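Local coordinates for O-methyltransferase family 2 (Planctopirus limnophila, PDB 5I2H), which probably transfers methyl groups from S-adenosyl-L-methionine to hydroxyl groups of small molecules, and binds the flavone apigenin in this crystal, at residues A[197-208]-A[220-231]. Sequence-based numbering, arbitrary orientation. Where two conformers were deposited one is given.
Sequences GRVLLDVAGGSG and TWRGIIFDRPEV
Six backbone hydrogen bonds join 198-204 to 222-226 in parallel, from Arg222 N to Arg198 O at one end to Ala204 N to Phe226 O at the other; the short strand axes run 16° apart in direction, 4.6 Å at closest approach. At the start, Arg198 lays its aliphatic chain over one face of the Trp221 indole: CB stands 3.8 Å from the centroid of the six-membered ring, 10° off its normal, a CH-pi contact, and CD follows at 3.6 Å from CZ2. Bending at chi3 (67°), the chain carries the guanidinium away from that face, where NH2 forms a salt bridge with Asp265. Replacing Trp221 by an alanine would probably strip the Arg198 methylenes of their flat support and open a gap against Val214 of helix 209-217. Apolar packing continues on the sheet face of Val199, Leu201 and Ile224, where Ile224 forks: CD1 meets Val199 CG1 at 3.8 Å, while CG2, anti to the backbone N, meets Leu201 CD1 at 3.6 Å. At the C-terminal end of the pair, Asp227 OD2 accepts Gly206 N at 3.0 Å through its anti lone pair in the conformer given and also takes a water, while OD1 receives Arg228 N at 2.6 Å. This right-handed beta-alpha-beta crossover, with its glycine-rich loop and acidic residue ending the second strand, is characteristic of Rossmann-like methyltransferases, where these usually hold S-adenosylmethionine, a role inferred here.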
ATOM      1  N   GLY A 197     -21.516   2.001 -40.808  1.00 21.36           N
ATOM      2  CA  GLY A 197     -20.934   1.927 -39.488  1.00 19.95           C
ATOM      3  C   GLY A 197     -20.548   0.494 -39.149  1.00 20.15           C
ATOM      4  O   GLY A 197     -20.790  -0.455 -39.900  1.00 21.91           O
ATOM      5  N   ARG A 198     -19.927   0.348 -37.981  1.00 16.16           N
ATOM      6  CA  ARG A 198     -19.497  -0.944 -37.473  1.00 13.01           C
ATOM      7  C   ARG A 198     -20.415  -1.397 -36.353  1.00 12.28           C
ATOM      8  O   ARG A 198     -21.053  -0.578 -35.691  1.00 12.97           O
ATOM      9  CB  ARG A 198     -18.055  -0.902 -36.975  1.00 13.03           C
ATOM     10  CG  ARG A 198     -17.080  -0.489 -38.130  1.00 14.01           C
ATOM     11  CD  ARG A 198     -15.618  -0.412 -37.714  1.00 14.32           C
ATOM     12  NE  ARG A 198     -14.990  -1.686 -37.360  1.00 15.07           N
ATOM     13  CZ  ARG A 198     -14.565  -2.582 -38.247  1.00 16.56           C
ATOM     14  NH1 ARG A 198     -14.732  -2.358 -39.551  1.00 17.27           N
ATOM     15  NH2 ARG A 198     -13.998  -3.710 -37.837  1.00 16.11           N
ATOM     16  N   VAL A 199     -20.496  -2.713 -36.180  1.00 11.36           N
ATOM     17  CA  VAL A 199     -21.173  -3.333 -35.048  1.00 10.35           C
ATOM     18  C   VAL A 199     -20.109  -3.711 -34.033  1.00 10.22           C
ATOM     19  O   VAL A 199     -19.198  -4.486 -34.344  1.00 11.54           O
ATOM     20  CB  VAL A 199     -21.998  -4.550 -35.484  1.00 11.48           C
ATOM     21  CG1 VAL A 199     -22.590  -5.267 -34.271  1.00 12.97           C
ATOM     22  CG2 VAL A 199     -23.106  -4.104 -36.470  1.00 11.72           C
ATOM     23  N   LEU A 200     -20.202  -3.139 -32.832  1.00  9.18           N
ATOM     24  CA  LEU A 200     -19.267  -3.398 -31.748  1.00  7.98           C
ATOM     25  C   LEU A 200     -19.952  -4.326 -30.751  1.00  8.87           C
ATOM     26  O   LEU A 200     -20.990  -3.964 -30.177  1.00 10.65           O
ATOM     27  CB  LEU A 200     -18.864  -2.090 -31.072  1.00  8.35           C
ATOM     28  CG  LEU A 200     -18.063  -2.208 -29.763  1.00 10.02           C
ATOM     29  CD1 LEU A 200     -16.747  -2.990 -29.995  1.00 10.35           C
ATOM     30  CD2 LEU A 200     -17.780  -0.823 -29.149  1.00 10.75           C
ATOM     31  N   LEU A 201     -19.395  -5.521 -30.580  1.00  8.48           N
ATOM     32  CA  LEU A 201     -19.857  -6.511 -29.604  1.00  8.66           C
ATOM     33  C   LEU A 201     -18.958  -6.492 -28.380  1.00  8.42           C
ATOM     34  O   LEU A 201     -17.741  -6.678 -28.493  1.00 10.06           O
ATOM     35  CB  LEU A 201     -19.846  -7.923 -30.211  1.00 10.07           C
ATOM     36  CG  LEU A 201     -20.049  -9.125 -29.274  1.00  9.77           C
ATOM     37  CD1 LEU A 201     -21.432  -9.118 -28.612  1.00  9.90           C
ATOM     38  CD2 LEU A 201     -19.802 -10.460 -30.028  1.00 11.72           C
ATOM     39  N   ASP A 202     -19.562  -6.336 -27.213  1.00  8.82           N
ATOM     40  CA  ASP A 202     -18.857  -6.125 -25.945  1.00  9.26           C
ATOM     41  C   ASP A 202     -19.134  -7.383 -25.137  1.00 10.05           C
ATOM     42  O   ASP A 202     -20.242  -7.557 -24.626  1.00 11.80           O
ATOM     43  CB  ASP A 202     -19.404  -4.848 -25.303  1.00 11.09           C
ATOM     44  CG  ASP A 202     -18.583  -4.333 -24.161  1.00 15.86           C
ATOM     45  OD1 ASP A 202     -17.834  -5.115 -23.556  1.00 19.11           O
ATOM     46  OD2 ASP A 202     -18.738  -3.111 -23.835  1.00 17.80           O
ATOM     47  N   VAL A 203     -18.157  -8.285 -25.072  1.00  8.98           N
ATOM     48  CA  VAL A 203     -18.340  -9.585 -24.429  1.00 11.45           C
ATOM     49  C   VAL A 203     -17.978  -9.473 -22.956  1.00 10.33           C
ATOM     50  O   VAL A 203     -16.858  -9.063 -22.617  1.00 10.00           O
ATOM     51  CB  VAL A 203     -17.506 -10.667 -25.138  1.00 12.53           C
ATOM     52  CG1 VAL A 203     -17.577 -12.044 -24.366  1.00 12.10           C
ATOM     53  CG2 VAL A 203     -18.034 -10.836 -26.569  1.00 15.11           C
ATOM     54  N   ALA A 204     -18.923  -9.797 -22.064  0.58 12.15           N
ATOM     55  CA  ALA A 204     -18.660  -9.867 -20.623  0.58 12.26           C
ATOM     56  C   ALA A 204     -18.151  -8.528 -20.097  0.58 14.51           C
ATOM     57  O   ALA A 204     -17.376  -8.471 -19.144  0.58 13.44           O
ATOM     58  CB  ALA A 204     -17.679 -11.004 -20.296  0.58  9.40           C
ATOM     59  N   GLY A 205     -18.581  -7.459 -20.764  0.58 19.63           N
ATOM     60  CA  GLY A 205     -18.223  -6.093 -20.449  0.58 20.76           C
ATOM     61  C   GLY A 205     -19.410  -5.327 -19.912  0.58 21.06           C
ATOM     62  O   GLY A 205     -19.485  -4.108 -20.049  0.58 18.76           O
ATOM     63  N   GLY A 206     -20.342  -6.055 -19.295  0.58 23.67           N
ATOM     64  CA  GLY A 206     -21.436  -5.465 -18.558  0.58 26.87           C
ATOM     65  C   GLY A 206     -21.138  -4.196 -17.782  0.58 28.11           C
ATOM     66  O   GLY A 206     -20.054  -4.018 -17.219  0.58 30.90           O
ATOM     67  N   SER A 207     -22.189  -3.391 -17.642  0.58 27.48           N
ATOM     68  CA  SER A 207     -22.157  -1.938 -17.620  0.58 25.74           C
ATOM     69  C   SER A 207     -22.239  -1.537 -19.088  0.58 22.35           C
ATOM     70  O   SER A 207     -23.091  -0.716 -19.433  0.58 22.20           O
ATOM     71  CB  SER A 207     -20.920  -1.347 -16.919  0.58 25.45           C
ATOM     72  OG  SER A 207     -19.886  -1.004 -17.853  0.58 27.21           O
ATOM     73  N   GLY A 208     -21.413  -2.140 -19.972  1.00 17.22           N
ATOM     74  CA  GLY A 208     -21.452  -1.758 -21.375  1.00 11.75           C
ATOM     75  C   GLY A 208     -21.050  -0.311 -21.632  1.00  8.12           C
ATOM     76  O   GLY A 208     -21.248   0.224 -22.737  1.00  9.63           O
ATOM     77  N   THR A 220     -23.206   6.337 -36.384  1.00 16.83           N
ATOM     78  CA  THR A 220     -23.677   5.337 -37.341  1.00 19.49           C
ATOM     79  C   THR A 220     -23.425   3.915 -36.884  1.00 18.08           C
ATOM     80  O   THR A 220     -23.806   2.979 -37.595  1.00 18.73           O
ATOM     81  CB  THR A 220     -23.012   5.511 -38.706  1.00 21.83           C
ATOM     82  OG1 THR A 220     -21.604   5.279 -38.584  1.00 23.22           O
ATOM     83  CG2 THR A 220     -23.241   6.901 -39.253  1.00 23.25           C
ATOM     84  N   TRP A 221     -22.776   3.721 -35.739  1.00 17.53           N
ATOM     85  CA  TRP A 221     -22.467   2.369 -35.304  1.00 15.25           C
ATOM     86  C   TRP A 221     -23.611   1.790 -34.501  1.00 13.46           C
ATOM     87  O   TRP A 221     -24.521   2.500 -34.070  1.00 14.49           O
ATOM     88  CB  TRP A 221     -21.199   2.328 -34.448  1.00 13.63           C
ATOM     89  CG  TRP A 221     -19.944   2.603 -35.196  1.00 15.88           C
ATOM     90  CD1 TRP A 221     -19.812   3.284 -36.376  1.00 17.44           C
ATOM     91  CD2 TRP A 221     -18.628   2.217 -34.802  1.00 15.46           C
ATOM     92  NE1 TRP A 221     -18.475   3.364 -36.732  1.00 18.22           N
ATOM     93  CE2 TRP A 221     -17.733   2.719 -35.779  1.00 17.62           C
ATOM     94  CE3 TRP A 221     -18.112   1.500 -33.709  1.00 14.96           C
ATOM     95  CZ2 TRP A 221     -16.357   2.511 -35.708  1.00 17.66           C
ATOM     96  CZ3 TRP A 221     -16.749   1.305 -33.630  1.00 15.68           C
ATOM     97  CH2 TRP A 221     -15.879   1.807 -34.632  1.00 17.23           C
ATOM     98  N   ARG A 222     -23.556   0.472 -34.293  0.60 12.28           N
ATOM     99  CA  ARG A 222     -24.476  -0.227 -33.407  0.60 11.82           C
ATOM    100  C   ARG A 222     -23.664  -1.057 -32.429  0.60 11.15           C
ATOM    101  O   ARG A 222     -22.563  -1.512 -32.738  0.60  9.68           O
ATOM    102  CB  ARG A 222     -25.466  -1.167 -34.150  0.60 14.31           C
ATOM    103  CG  ARG A 222     -26.513  -0.442 -34.971  0.60 18.66           C
ATOM    104  CD  ARG A 222     -27.599  -1.401 -35.527  0.60 21.09           C
ATOM    105  NE  ARG A 222     -28.310  -2.227 -34.536  0.60 24.35           N
ATOM    106  CZ  ARG A 222     -29.483  -1.904 -33.978  0.60 26.57           C
ATOM    107  NH1 ARG A 222     -30.076  -0.754 -34.278  0.60 26.47           N
ATOM    108  NH2 ARG A 222     -30.070  -2.735 -33.119  0.60 26.62           N
ATOM    109  N   GLY A 223     -24.220  -1.271 -31.251  1.00 10.40           N
ATOM    110  CA  GLY A 223     -23.531  -1.994 -30.205  1.00 11.08           C
ATOM    111  C   GLY A 223     -24.351  -3.165 -29.713  1.00 11.03           C
ATOM    112  O   GLY A 223     -25.577  -3.167 -29.792  1.00 12.54           O
ATOM    113  N   ILE A 224     -23.648  -4.163 -29.200  1.00  9.47           N
ATOM    114  CA  ILE A 224     -24.265  -5.341 -28.613  1.00  9.61           C
ATOM    115  C   ILE A 224     -23.528  -5.629 -27.313  1.00 10.55           C
ATOM    116  O   ILE A 224     -22.303  -5.783 -27.313  1.00 10.33           O
ATOM    117  CB  ILE A 224     -24.198  -6.564 -29.543  1.00 10.11           C
ATOM    118  CG1 ILE A 224     -24.871  -6.267 -30.900  1.00 11.15           C
ATOM    119  CG2 ILE A 224     -24.807  -7.759 -28.840  1.00 12.08           C
ATOM    120  CD1 ILE A 224     -24.671  -7.379 -31.928  1.00 11.34           C
ATOM    121  N   ILE A 225     -24.249  -5.664 -26.202  1.00 10.47           N
ATOM    122  CA  ILE A 225     -23.684  -6.113 -24.942  1.00  9.97           C
ATOM    123  C   ILE A 225     -24.088  -7.564 -24.735  1.00 10.07           C
ATOM    124  O   ILE A 225     -25.288  -7.887 -24.716  1.00 11.99           O
ATOM    125  CB  ILE A 225     -24.180  -5.266 -23.761  1.00 12.45           C
ATOM    126  CG1 ILE A 225     -24.121  -3.759 -24.100  1.00 13.11           C
ATOM    127  CG2 ILE A 225     -23.423  -5.662 -22.485  1.00 12.57           C
ATOM    128  CD1 ILE A 225     -22.705  -3.244 -24.464  1.00 11.18           C
ATOM    129  N   PHE A 226     -23.103  -8.426 -24.518  1.00  9.78           N
ATOM    130  CA  PHE A 226     -23.308  -9.860 -24.291  1.00  9.15           C
ATOM    131  C   PHE A 226     -22.861 -10.168 -22.865  1.00  8.92           C
ATOM    132  O   PHE A 226     -21.692  -9.963 -22.534  1.00 10.68           O
ATOM    133  CB  PHE A 226     -22.487 -10.638 -25.330  1.00 10.12           C
ATOM    134  CG  PHE A 226     -22.617 -12.143 -25.266  1.00  9.28           C
ATOM    135  CD1 PHE A 226     -22.021 -12.874 -24.238  1.00 11.55           C
ATOM    136  CD2 PHE A 226     -23.216 -12.851 -26.302  1.00 10.41           C
ATOM    137  CE1 PHE A 226     -22.098 -14.256 -24.205  1.00 12.97           C
ATOM    138  CE2 PHE A 226     -23.282 -14.243 -26.276  1.00 11.61           C
ATOM    139  CZ  PHE A 226     -22.735 -14.945 -25.228  1.00 12.89           C
ATOM    140  N   ASP A 227     -23.782 -10.604 -21.997  1.00 11.16           N
ATOM    141  CA  ASP A 227     -23.406 -10.843 -20.601  1.00 12.96           C
ATOM    142  C   ASP A 227     -24.521 -11.645 -19.920  1.00 15.23           C
ATOM    143  O   ASP A 227     -25.483 -12.064 -20.570  1.00 15.71           O
ATOM    144  CB  ASP A 227     -23.116  -9.522 -19.871  1.00 13.87           C
ATOM    145  CG  ASP A 227     -22.053  -9.684 -18.787  1.00 17.21           C
ATOM    146  OD1 ASP A 227     -22.085 -10.710 -18.074  1.00 22.25           O
ATOM    147  OD2 ASP A 227     -21.188  -8.809 -18.645  1.00 17.43           O
ATOM    148  N   ARG A 228     -24.362 -11.879 -18.607  1.00 18.60           N
ATOM    149  CA  ARG A 228     -25.412 -12.524 -17.802  1.00 20.51           C
ATOM    150  C   ARG A 228     -26.607 -11.588 -17.616  1.00 22.05           C
ATOM    151  O   ARG A 228     -26.442 -10.366 -17.544  1.00 21.64           O
ATOM    152  CB  ARG A 228     -24.888 -12.918 -16.422  1.00 27.59           C
ATOM    153  CG  ARG A 228     -23.554 -13.614 -16.422  1.00 35.54           C
ATOM    154  CD  ARG A 228     -23.081 -13.992 -15.012  1.00 42.42           C
ATOM    155  NE  ARG A 228     -22.897 -12.866 -14.086  1.00 47.89           N
ATOM    156  CZ  ARG A 228     -21.961 -11.917 -14.198  1.00 52.06           C
ATOM    157  NH1 ARG A 228     -21.120 -11.893 -15.243  1.00 52.64           N
ATOM    158  NH2 ARG A 228     -21.879 -10.970 -13.264  1.00 53.14           N
ATOM    159  N   PRO A 229     -27.817 -12.143 -17.494  1.00 23.00           N
ATOM    160  CA  PRO A 229     -29.011 -11.288 -17.379  1.00 24.19           C
ATOM    161  C   PRO A 229     -28.962 -10.283 -16.242  1.00 25.10           C
ATOM    162  O   PRO A 229     -29.395  -9.132 -16.427  1.00 25.40           O
ATOM    163  CB  PRO A 229     -30.145 -12.306 -17.174  1.00 25.22           C
ATOM    164  CG  PRO A 229     -29.662 -13.535 -17.817  1.00 25.31           C
ATOM    165  CD  PRO A 229     -28.167 -13.565 -17.658  1.00 23.69           C
ATOM    166  N   GLU A 230     -28.460 -10.682 -15.069  1.00 27.86           N
ATOM    167  CA  GLU A 230     -28.410  -9.776 -13.923  1.00 30.35           C
ATOM    168  C   GLU A 230     -27.585  -8.533 -14.232  1.00 28.93           C
ATOM    169  O   GLU A 230     -27.846  -7.453 -13.688  1.00 29.49           O
ATOM    170  CB  GLU A 230     -27.821 -10.497 -12.697  1.00 34.77           C
ATOM    171  CG  GLU A 230     -28.348 -11.920 -12.449  1.00 39.61           C
ATOM    172  CD  GLU A 230     -27.651 -13.003 -13.301  1.00 42.24           C
ATOM    173  OE1 GLU A 230     -27.641 -12.889 -14.535  1.00 40.03           O
ATOM    174  OE2 GLU A 230     -27.125 -13.984 -12.734  1.00 46.21           O
ATOM    175  N   VAL A 231     -26.584  -8.668 -15.097  1.00 26.05           N
ATOM    176  CA  VAL A 231     -25.723  -7.543 -15.438  1.00 24.91           C
ATOM    177  C   VAL A 231     -26.365  -6.663 -16.513  1.00 22.73           C
ATOM    178  O   VAL A 231     -26.244  -5.430 -16.485  1.00 22.21           O
ATOM    179  CB  VAL A 231     -24.358  -8.087 -15.888  1.00 27.97           C
ATOM    180  CG1 VAL A 231     -23.530  -6.982 -16.419  1.00 27.87           C
ATOM    181  CG2 VAL A 231     -23.666  -8.797 -14.722  1.00 28.21           C
TER
HETATM  182  O   HOH W   1     -19.598  -8.481 -16.615  1.00 36.77           O